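Local coordinates for merozoite surface protein-1 (Plasmodium knowlesi strain H, PDB 1N1I), which is probably involved in binding and invading host erythrocytes and in merozoite egress, this chain being its C-terminal pair of EGF-like domains, at residues Gly39-Gly44 and Cys54-Gly59; Cys77-Thr80 and Glu85-Phe88. All coordinates share one frame; numbering follows the deposited sequence.

Contact 1: Gly39-Gly44 and Cys54-Gly59; sequences GFKEVG and CEENNG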
loop_
_atom_site.group_PDB
_atom_site.type_symbol
_atom_site.label_atom_id
_atom_site.label_comp_id
_atom_site.label_asym_id
_atom_site.label_seq_id
_atom_site.Cartn_x
_atom_site.Cartn_y
_atom_site.Cartn_z
ATOM N N GLY A 39 4.043 -8.427 -0.663
ATOM C CA GLY A 39 4.881 -9.511 -1.118
ATOM C C GLY A 39 6.168 -9.037 -1.748
ATOM O O GLY A 39 7.024 -9.853 -2.065
ATOM N N PHE A 40 6.318 -7.731 -1.940
ATOM C CA PHE A 40 7.553 -7.231 -2.524
ATOM C C PHE A 40 8.249 -6.197 -1.651
ATOM O O PHE A 40 7.605 -5.451 -0.935
ATOM C CB PHE A 40 7.289 -6.645 -3.907
ATOM C CG PHE A 40 6.736 -7.640 -4.893
ATOM C CD1 PHE A 40 5.380 -7.968 -4.885
ATOM C CD2 PHE A 40 7.570 -8.247 -5.837
ATOM C CE1 PHE A 40 4.857 -8.878 -5.809
ATOM C CE2 PHE A 40 7.058 -9.159 -6.762
ATOM C CZ PHE A 40 5.702 -9.478 -6.750
ATOM N N LYS A 41 9.573 -6.149 -1.699
ATOM C CA LYS A 41 10.311 -5.184 -0.891
ATOM C C LYS A 41 11.090 -4.242 -1.804
ATOM O O LYS A 41 11.593 -4.646 -2.849
ATOM C CB LYS A 41 11.269 -5.919 0.051
ATOM C CG LYS A 41 12.021 -5.021 1.020
ATOM C CD LYS A 41 12.949 -5.821 1.924
ATOM C CE LYS A 41 13.691 -4.914 2.894
ATOM N NZ LYS A 41 14.635 -5.676 3.762
ATOM N N GLU A 42 11.178 -2.981 -1.412
ATOM C CA GLU A 42 11.893 -1.999 -2.207
ATOM C C GLU A 42 13.394 -2.189 -2.023
ATOM O O GLU A 42 13.911 -2.062 -0.915
ATOM C CB GLU A 42 11.501 -0.583 -1.775
ATOM C CG GLU A 42 11.859 0.494 -2.780
ATOM C CD GLU A 42 11.637 1.910 -2.251
ATOM O OE1 GLU A 42 10.608 2.172 -1.580
ATOM O OE2 GLU A 42 12.497 2.770 -2.528
ATOM N N VAL A 43 14.082 -2.496 -3.118
ATOM C CA VAL A 43 15.529 -2.689 -3.103
ATOM C C VAL A 43 16.163 -2.022 -4.326
ATOM O O VAL A 43 16.012 -2.499 -5.454
ATOM C CB VAL A 43 15.894 -4.174 -3.136
ATOM C CG1 VAL A 43 17.403 -4.327 -3.064
ATOM C CG2 VAL A 43 15.220 -4.901 -1.989
ATOM N N GLY A 44 16.882 -0.927 -4.101
ATOM C CA GLY A 44 17.508 -0.231 -5.210
ATOM C C GLY A 44 16.473 0.275 -6.204
ATOM O O GLY A 44 16.528 -0.033 -7.399
ATOM N N CYS A 54 4.990 -8.758 9.464
ATOM C CA CYS A 54 4.345 -7.587 10.028
ATOM C C CYS A 54 5.290 -6.769 10.913
ATOM O O CYS A 54 5.032 -5.598 11.174
ATOM C CB CYS A 54 3.129 -7.998 10.852
ATOM S SG CYS A 54 1.618 -8.429 9.927
ATOM N N GLU A 55 6.390 -7.373 11.360
ATOM C CA GLU A 55 7.336 -6.667 12.227
ATOM C C GLU A 55 8.320 -5.718 11.540
ATOM O O GLU A 55 9.071 -5.011 12.213
ATOM C CB GLU A 55 8.099 -7.660 13.107
ATOM C CG GLU A 55 7.193 -8.420 14.065
ATOM C CD GLU A 55 7.900 -8.830 15.337
ATOM O OE1 GLU A 55 8.343 -7.927 16.079
ATOM O OE2 GLU A 55 8.011 -10.051 15.594
ATOM N N GLU A 56 8.312 -5.696 10.211
ATOM C CA GLU A 56 9.177 -4.789 9.456
ATOM C C GLU A 56 8.310 -4.007 8.458
ATOM O O GLU A 56 7.526 -4.595 7.708
ATOM C CB GLU A 56 10.262 -5.567 8.700
ATOM C CG GLU A 56 11.258 -4.662 7.965
ATOM C CD GLU A 56 12.272 -5.430 7.130
ATOM O OE1 GLU A 56 13.050 -6.212 7.709
ATOM O OE2 GLU A 56 12.295 -5.248 5.893
ATOM N N ASN A 57 8.461 -2.687 8.442
ATOM C CA ASN A 57 7.676 -1.832 7.553
ATOM C C ASN A 57 6.196 -2.220 7.572
ATOM O O ASN A 57 5.517 -2.207 6.545
ATOM C CB ASN A 57 8.218 -1.890 6.119
ATOM C CG ASN A 57 7.504 -0.920 5.189
ATOM O OD1 ASN A 57 7.087 0.157 5.611
ATOM N ND2 ASN A 57 7.369 -1.293 3.917
ATOM N N ASN A 58 5.710 -2.565 8.760
ATOM C CA ASN A 58 4.322 -2.944 8.963
ATOM C C ASN A 58 3.800 -3.946 7.929
ATOM O O ASN A 58 2.671 -3.832 7.449
ATOM C CB ASN A 58 3.447 -1.684 8.986
ATOM C CG ASN A 58 2.056 -1.954 9.525
ATOM O OD1 ASN A 58 1.900 -2.660 10.512
ATOM N ND2 ASN A 58 1.043 -1.383 8.888
ATOM N N GLY A 59 4.639 -4.926 7.596
ATOM C CA GLY A 59 4.252 -5.963 6.658
ATOM C C GLY A 59 3.985 -5.469 5.265
ATOM O O GLY A 59 3.520 -6.228 4.430
HETATM O O HOH W 1 4.533 -6.838 1.783
#
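Lys41 and Glu56 meet in a single salt bridge, with NZ of Lys41 3.2 Å from OE2 of Glu56. Both side chains are fully stretched in their aliphatic part, each with CG anti to the backbone N (chi1 -176° in Lys41), and they cross at about a right angle. The hydrogen bond within this pair is weak, and its geometry shows why: the angle CE-NZ-OE2 is only 82°, far below the tetrahedral value, because the carboxylate oxygen sits beside the end of the lysine chain instead of ahead of it. Accordingly CE of Lys41 is almost as near, 3.3 Å from the same OE2.

A second link runs through water, which accepts from Gly39 N at 3.0 Å and donates to Gly59 O at 2.9 Å. The Gly59 end belongs to a beta turn in which Gly59 N donates a hydrogen bond to Glu56 O (2.9 Å), with Asn57 and Asn58 both in left-handed backbone conformations, close to type III'.

With just 69 Å² buried, this is a surface bridge between the two EGF-like domains. Strand 40-42 is paired with strand 47-49 through Lys41 and Val48, whereas the 54-59 loop is tied toward strand 66-69 by the Cys54-Cys67 disulfide and by Asn58 ND2, which donates a hydrogen bond to Ala65 O.

Contact 2: Cys77-Thr80 and Glu85-Phe88; sequences CKCT and EPLF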
loop_
_atom_site.group_PDB
_atom_site.type_symbol
_atom_site.label_atom_id
_atom_site.label_comp_id
_atom_site.label_asym_id
_atom_site.label_seq_id
_atom_site.Cartn_x
_atom_site.Cartn_y
_atom_site.Cartn_z
ATOM N N CYS A 77 -4.032 -6.499 5.472
ATOM C CA CYS A 77 -3.959 -5.115 5.906
ATOM C C CYS A 77 -5.380 -4.609 6.035
ATOM O O CYS A 77 -6.224 -4.875 5.176
ATOM C CB CYS A 77 -3.227 -4.263 4.870
ATOM S SG CYS A 77 -1.594 -4.863 4.359
ATOM N N LYS A 78 -5.641 -3.886 7.114
ATOM C CA LYS A 78 -6.956 -3.313 7.342
ATOM C C LYS A 78 -6.858 -1.874 7.796
ATOM O O LYS A 78 -6.094 -1.550 8.694
ATOM C CB LYS A 78 -7.719 -4.104 8.404
ATOM C CG LYS A 78 -8.372 -5.374 7.902
ATOM C CD LYS A 78 -9.173 -6.018 9.024
ATOM C CE LYS A 78 -9.992 -7.195 8.533
ATOM N NZ LYS A 78 -10.754 -7.820 9.649
ATOM N N CYS A 79 -7.637 -1.004 7.168
ATOM C CA CYS A 79 -7.647 0.401 7.547
ATOM C C CYS A 79 -8.758 0.543 8.608
ATOM O O CYS A 79 -9.913 0.811 8.297
ATOM C CB CYS A 79 -7.912 1.277 6.305
ATOM S SG CYS A 79 -6.808 0.910 4.887
ATOM N N THR A 80 -8.390 0.355 9.870
ATOM C CA THR A 80 -9.344 0.410 10.974
ATOM C C THR A 80 -10.163 1.682 11.085
ATOM O O THR A 80 -11.265 1.660 11.625
ATOM C CB THR A 80 -8.644 0.187 12.326
ATOM O OG1 THR A 80 -7.685 1.226 12.547
ATOM C CG2 THR A 80 -7.931 -1.153 12.345
ATOM N N GLU A 85 -10.740 3.161 3.349
ATOM C CA GLU A 85 -10.726 1.800 2.833
ATOM C C GLU A 85 -9.351 1.391 2.312
ATOM O O GLU A 85 -8.520 2.236 1.987
ATOM C CB GLU A 85 -11.756 1.653 1.715
ATOM C CG GLU A 85 -13.188 1.962 2.118
ATOM C CD GLU A 85 -13.657 1.168 3.328
ATOM O OE1 GLU A 85 -13.420 -0.062 3.385
ATOM O OE2 GLU A 85 -14.278 1.783 4.220
ATOM N N PRO A 86 -9.098 0.078 2.220
ATOM C CA PRO A 86 -7.813 -0.424 1.737
ATOM C C PRO A 86 -7.665 -0.513 0.218
ATOM O O PRO A 86 -8.376 -1.270 -0.438
ATOM C CB PRO A 86 -7.722 -1.792 2.404
ATOM C CG PRO A 86 -9.138 -2.246 2.384
ATOM C CD PRO A 86 -9.897 -1.011 2.812
ATOM N N LEU A 87 -6.741 0.269 -0.331
ATOM C CA LEU A 87 -6.459 0.256 -1.765
ATOM C C LEU A 87 -5.263 -0.655 -2.024
ATOM O O LEU A 87 -4.330 -0.715 -1.215
ATOM C CB LEU A 87 -6.129 1.663 -2.241
ATOM C CG LEU A 87 -7.250 2.624 -2.631
ATOM C CD1 LEU A 87 -8.623 2.041 -2.327
ATOM C CD2 LEU A 87 -7.021 3.932 -1.897
ATOM N N PHE A 88 -5.275 -1.359 -3.151
ATOM C CA PHE A 88 -4.172 -2.268 -3.463
ATOM C C PHE A 88 -3.932 -3.173 -2.255
ATOM O O PHE A 88 -2.838 -3.220 -1.691
ATOM C CB PHE A 88 -2.904 -1.474 -3.779
ATOM C CG PHE A 88 -3.044 -0.575 -4.957
ATOM C CD1 PHE A 88 -3.001 -1.091 -6.241
ATOM C CD2 PHE A 88 -3.260 0.787 -4.787
ATOM C CE1 PHE A 88 -3.176 -0.262 -7.345
ATOM C CE2 PHE A 88 -3.435 1.623 -5.884
ATOM C CZ PHE A 88 -3.392 1.098 -7.164
#
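The segments Cys77-Thr80 and Glu85-Phe88 run in broadly opposite directions and splay apart: the CA atoms of Cys79 and Glu85 are 5.8 Å from each other, those of Cys77 and Phe88 9.8 Å, and the two segments share no backbone hydrogen bond. Beside the close end, Cys79 has an inverse gamma-turn conformation, in which Thr80 N makes a weak hydrogen bond to Lys78 O.

The side-chain contact centres on Cys79 SG. Its torsion sets the sulfur beside the backbone N, anti to the carbonyl carbon (chi1 -51°), and sends it over one face of the Glu85-Pro86 peptide. The sulfur lies over the peptide between its atoms, so that Glu85 O, Pro86 N and Pro86 CA are each 3.6 Å from Cys79 SG, with Glu85 C hardly farther. The proline ring adds an apolar flank, with CB of Pro86 3.8 Å from Cys79 SG. Farther along, Cys77 contributes through its carbonyl, its O atom lying 4.4 Å from Pro86 CB; its own sulfur is bonded to Cys61. Glu85 takes part through its backbone, and its carbonyl oxygen, on the peptide that the sulfur covers, also accepts a hydrogen bond from Ser94 OG.

Cys79 is joined to Cys93, which lies on the strand paired with 86-87, so the sulfur is bonded to one strand of the small hairpin and packs on the start of the other. Together with Cys54-Cys67 and Cys61-Cys77, this gives the 1-3, 2-4, 5-6 disulfide pattern of an EGF domain, and the contact joins the end of its major hairpin (66-69 with 75-78) to its minor C-terminal one.

In the fold
Contact 1 lies on the surface and spans two EGF-like domains, whereas contact 2 is partly buried and internal to the second. Their chemistry follows: 39-44 and 54-59 meet by charge and through water, while 77-80 and 85-88 meet by a disulfide sulfur against peptide and proline, with twice the buried area. They share no strand, follow one another along the chain, and have centres 16 Å apart, though their nearest atoms are about 5 Å apart. The second domain supplies one side of contact 1 and both of contact 2. Contact 2 also adjoins the first domain, since Leu87 touches Tyr25 and Cys77 touches Leu38.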